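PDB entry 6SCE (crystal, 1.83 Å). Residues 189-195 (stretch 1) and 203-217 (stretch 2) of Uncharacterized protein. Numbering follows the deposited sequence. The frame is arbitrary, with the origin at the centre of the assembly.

Stretch 1 189-195: YWYWVRP
Stretch 2, residues 203-217: DMSRKALSAFSGEAK

How do the two backbones lie against each other? Residues 189-192 form the end of a β-strand, and residues 206-217 form a helix that runs nearly antiparallel to it, the N-to-C directions 152° apart and the axes 8.6 Å apart at closest approach. The spacing widens along the first stretch: CA to CA, Trp190 lies 5.4 Å from Ala216, Trp192 8.0 Å from Phe212, and Arg194, beyond the strand, 10.8 Å from Met204, before the helix. Extended phi/psi values (-115/112 at Trp190, -114/125 at Tyr191, -74/128 at Trp192) alternate the side chains, so Trp190 and Trp192 point toward the helix while Tyr189 and Tyr191 point away. Between the stretches 503 Å² is buried, both sides summed, most of it on Trp190, Trp192 and Phe212, all buried residues whose flat aromatic rings suit stacking and edge-to-face packing.

What does Phe212 do between the two tryptophans? Its t rotamer (chi1 -166°, chi2 74°) carries the ring into the space between them, with Trp190 over one face and Trp192 over the opposite face. Trp190 (chi1 -176°, t; chi2 -130°) makes an offset stack: its five-membered ring and the Phe212 ring have centroids 4.2 Å apart and planes at 17°, and CD1 of Trp190 is 3.3 Å from CZ of Phe212. Trp192 (chi1 170°, t; chi2 -68°) instead turns its edge to the other face, with planes at 70° and 5.3 Å between the six-membered ring centroids. Trp192 CB lies 3.7 Å from Phe212 CZ and makes an off-centre CH-pi contact, 4.2 Å from the Phe212 ring centroid and 30° off the ring normal.

How is the polar edge of Trp190 satisfied? NE1 of Trp190 donates a hydrogen bond to OE1 of Glu215, 2.9 Å long with an N-H...O angle of 153°. Glu215 reaches it with chi1 -170° and chi2 175° (both t), then chi3 38°, bringing OE1 to the indole edge, near its plane. Trp190 CB packs 3.7 Å from Ala216 CB; the small methyl suits the closest part of the register.

What packs around the indole of Trp192? Its CH2 meets Ala208 CB at 3.7 Å, its CZ3 lies 4.1 Å from Leu209 CD2, and its CE2 is 3.6 Å from CE of Met204, a selenomethionine. Leu209 (chi1 -70°, m; chi2 171°, t) and Met204 (chi1 -50°, m; chi2 -173°, t; chi3 93°) leave their backbones sideways, yet their ends come nearer to the first stretch. Ser205 (chi1 68°, p) caps the helix, its OG accepting from Ala208 N at 2.9 Å.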

# COMPACT_ATOMS: atom_id res chain seq x y z
N TYR A 189 0.45 -13.12 -11.95
CA TYR A 189 -0.43 -12.16 -12.62
C TYR A 189 -1.85 -12.71 -12.55
O TYR A 189 -2.05 -13.91 -12.66
CB TYR A 189 -0.02 -11.98 -14.08
CG TYR A 189 1.40 -11.52 -14.27
CD1 TYR A 189 2.45 -12.43 -14.24
CD2 TYR A 189 1.70 -10.19 -14.46
CE1 TYR A 189 3.76 -12.03 -14.38
CE2 TYR A 189 3.01 -9.77 -14.63
CZ TYR A 189 4.04 -10.69 -14.58
OH TYR A 189 5.34 -10.27 -14.72
N TRP A 190 -2.81 -11.83 -12.32
CA TRP A 190 -4.23 -12.18 -12.30
C TRP A 190 -4.81 -11.41 -13.50
O TRP A 190 -4.79 -10.19 -13.53
CB TRP A 190 -4.85 -11.76 -10.99
CG TRP A 190 -6.29 -12.11 -10.76
CD1 TRP A 190 -7.28 -11.27 -10.34
CD2 TRP A 190 -6.91 -13.40 -10.91
NE1 TRP A 190 -8.48 -11.94 -10.22
CE2 TRP A 190 -8.28 -13.25 -10.57
CE3 TRP A 190 -6.45 -14.65 -11.30
CZ2 TRP A 190 -9.19 -14.31 -10.61
CZ3 TRP A 190 -7.35 -15.72 -11.34
CH2 TRP A 190 -8.70 -15.54 -10.99
N TYR A 191 -5.21 -12.15 -14.51
CA TYR A 191 -5.49 -11.60 -15.83
C TYR A 191 -6.98 -11.74 -16.13
O TYR A 191 -7.54 -12.82 -16.08
CB TYR A 191 -4.65 -12.34 -16.85
CG TYR A 191 -4.75 -11.86 -18.28
CD1 TYR A 191 -5.72 -12.38 -19.14
CD2 TYR A 191 -3.87 -10.93 -18.79
CE1 TYR A 191 -5.81 -11.97 -20.47
CE2 TYR A 191 -3.97 -10.51 -20.11
CZ TYR A 191 -4.92 -11.06 -20.94
OH TYR A 191 -4.98 -10.62 -22.25
N TRP A 192 -7.59 -10.61 -16.44
CA TRP A 192 -9.05 -10.47 -16.60
C TRP A 192 -9.47 -11.12 -17.91
O TRP A 192 -8.90 -10.85 -18.96
CB TRP A 192 -9.37 -8.99 -16.59
CG TRP A 192 -10.76 -8.47 -16.96
CD1 TRP A 192 -11.34 -8.50 -18.19
CD2 TRP A 192 -11.65 -7.74 -16.10
NE1 TRP A 192 -12.56 -7.86 -18.14
CE2 TRP A 192 -12.77 -7.38 -16.88
CE3 TRP A 192 -11.61 -7.35 -14.77
CZ2 TRP A 192 -13.86 -6.65 -16.34
CZ3 TRP A 192 -12.68 -6.64 -14.24
CH2 TRP A 192 -13.80 -6.29 -15.04
N VAL A 193 -10.46 -12.00 -17.83
CA VAL A 193 -11.02 -12.65 -19.01
C VAL A 193 -12.53 -12.59 -18.89
O VAL A 193 -13.11 -12.67 -17.79
CB VAL A 193 -10.55 -14.12 -19.18
CG1 VAL A 193 -9.07 -14.15 -19.53
CG2 VAL A 193 -10.83 -14.94 -17.93
N ARG A 194 -13.19 -12.39 -20.01
CA ARG A 194 -14.65 -12.39 -20.05
C ARG A 194 -14.98 -13.29 -21.23
O ARG A 194 -15.26 -12.80 -22.32
CB ARG A 194 -15.19 -10.98 -20.26
CG ARG A 194 -15.14 -10.08 -19.05
CD ARG A 194 -15.87 -10.71 -17.86
NE ARG A 194 -15.99 -9.83 -16.70
CZ ARG A 194 -15.11 -9.74 -15.69
NH1 ARG A 194 -15.37 -8.91 -14.69
NH2 ARG A 194 -13.97 -10.46 -15.67
N PRO A 195 -14.86 -14.62 -21.03
CA PRO A 195 -14.99 -15.56 -22.14
C PRO A 195 -16.45 -15.81 -22.61
O PRO A 195 -16.65 -16.29 -23.72
CB PRO A 195 -14.35 -16.84 -21.59
CG PRO A 195 -14.55 -16.77 -20.11
CD PRO A 195 -14.61 -15.30 -19.75
N ASP A 203 -19.88 -2.75 -20.79
CA ASP A 203 -19.18 -1.71 -20.06
C ASP A 203 -18.41 -2.36 -18.89
O ASP A 203 -18.76 -3.44 -18.46
CB ASP A 203 -20.18 -0.68 -19.54
CG ASP A 203 -19.51 0.56 -18.98
OD1 ASP A 203 -18.32 0.81 -19.25
OD2 ASP A 203 -20.19 1.32 -18.25
N MSE A 204 -17.37 -1.69 -18.41
CA MSE A 204 -16.58 -2.17 -17.25
C MSE A 204 -16.98 -1.32 -16.08
O MSE A 204 -17.09 -0.10 -16.22
CB MSE A 204 -15.10 -1.93 -17.48
CG MSE A 204 -14.65 -2.46 -18.82
SE MSE A 204 -12.71 -2.38 -19.09
CE MSE A 204 -12.31 -4.21 -18.44
N SER A 205 -17.23 -1.92 -14.92
CA SER A 205 -17.66 -1.12 -13.77
C SER A 205 -16.56 -0.82 -12.79
O SER A 205 -15.57 -1.54 -12.68
CB SER A 205 -18.83 -1.77 -13.06
OG SER A 205 -18.45 -2.96 -12.41
N ARG A 206 -16.76 0.28 -12.06
CA ARG A 206 -15.90 0.63 -10.95
C ARG A 206 -15.89 -0.53 -9.94
O ARG A 206 -14.83 -0.89 -9.45
CB ARG A 206 -16.38 1.93 -10.30
CG ARG A 206 -15.47 2.46 -9.23
CD ARG A 206 -16.15 3.50 -8.34
NE ARG A 206 -15.91 4.89 -8.75
CZ ARG A 206 -14.74 5.53 -8.65
NH1 ARG A 206 -14.65 6.80 -9.03
NH2 ARG A 206 -13.66 4.93 -8.18
N LYS A 207 -17.06 -1.12 -9.68
CA LYS A 207 -17.17 -2.24 -8.74
C LYS A 207 -16.32 -3.44 -9.20
O LYS A 207 -15.59 -4.00 -8.40
CB LYS A 207 -18.62 -2.70 -8.56
CG LYS A 207 -19.56 -1.69 -7.93
N ALA A 208 -16.41 -3.81 -10.47
CA ALA A 208 -15.70 -4.99 -10.95
C ALA A 208 -14.18 -4.74 -10.99
O ALA A 208 -13.40 -5.64 -10.66
CB ALA A 208 -16.20 -5.44 -12.32
N LEU A 209 -13.77 -3.55 -11.39
CA LEU A 209 -12.35 -3.19 -11.42
C LEU A 209 -11.74 -3.19 -10.02
O LEU A 209 -10.66 -3.75 -9.81
CB LEU A 209 -12.12 -1.86 -12.09
CG LEU A 209 -12.36 -1.88 -13.59
CD1 LEU A 209 -12.31 -0.46 -14.11
CD2 LEU A 209 -11.37 -2.77 -14.33
N SER A 210 -12.45 -2.63 -9.04
CA SER A 210 -11.91 -2.57 -7.69
C SER A 210 -11.84 -3.95 -7.08
O SER A 210 -10.82 -4.32 -6.45
CB SER A 210 -12.73 -1.61 -6.80
OG SER A 210 -14.04 -2.06 -6.56
N ALA A 211 -12.88 -4.75 -7.29
CA ALA A 211 -12.89 -6.09 -6.75
C ALA A 211 -11.78 -6.96 -7.36
O ALA A 211 -11.22 -7.83 -6.68
CB ALA A 211 -14.25 -6.73 -6.93
N PHE A 212 -11.47 -6.73 -8.63
CA PHE A 212 -10.46 -7.51 -9.34
C PHE A 212 -9.07 -7.24 -8.76
O PHE A 212 -8.26 -8.14 -8.65
CB PHE A 212 -10.47 -7.16 -10.84
CG PHE A 212 -9.71 -8.12 -11.68
CD1 PHE A 212 -10.23 -9.37 -11.94
CD2 PHE A 212 -8.45 -7.80 -12.16
CE1 PHE A 212 -9.54 -10.27 -12.73
CE2 PHE A 212 -7.74 -8.70 -12.92
CZ PHE A 212 -8.29 -9.94 -13.21
N SER A 213 -8.80 -6.00 -8.42
CA SER A 213 -7.57 -5.63 -7.79
C SER A 213 -7.41 -6.30 -6.41
O SER A 213 -6.38 -6.89 -6.11
CB SER A 213 -7.46 -4.14 -7.68
OG SER A 213 -6.46 -3.85 -6.73
N GLY A 214 -8.43 -6.24 -5.59
CA GLY A 214 -8.39 -6.92 -4.28
C GLY A 214 -8.22 -8.43 -4.44
O GLY A 214 -7.47 -9.08 -3.69
N GLU A 215 -8.88 -8.98 -5.45
CA GLU A 215 -8.80 -10.40 -5.72
C GLU A 215 -7.39 -10.84 -6.11
O GLU A 215 -6.91 -11.91 -5.68
CB GLU A 215 -9.78 -10.72 -6.84
CG GLU A 215 -10.02 -12.17 -7.10
CD GLU A 215 -11.09 -12.38 -8.15
OE1 GLU A 215 -11.17 -11.61 -9.15
OE2 GLU A 215 -11.81 -13.37 -8.00
N ALA A 216 -6.74 -10.04 -6.95
CA ALA A 216 -5.35 -10.30 -7.37
C ALA A 216 -4.45 -10.34 -6.15
O ALA A 216 -3.58 -11.21 -6.04
CB ALA A 216 -4.87 -9.20 -8.33
N LYS A 217 -4.67 -9.42 -5.23
CA LYS A 217 -3.78 -9.33 -4.04
C LYS A 217 -4.01 -10.49 -3.09
O LYS A 217 -3.05 -11.03 -2.52
CB LYS A 217 -3.95 -7.99 -3.32
CG LYS A 217 -3.47 -6.74 -4.08
CD LYS A 217 -2.24 -6.93 -4.97
CE LYS A 217 -1.82 -5.59 -5.59
NZ LYS A 217 -0.66 -5.77 -6.49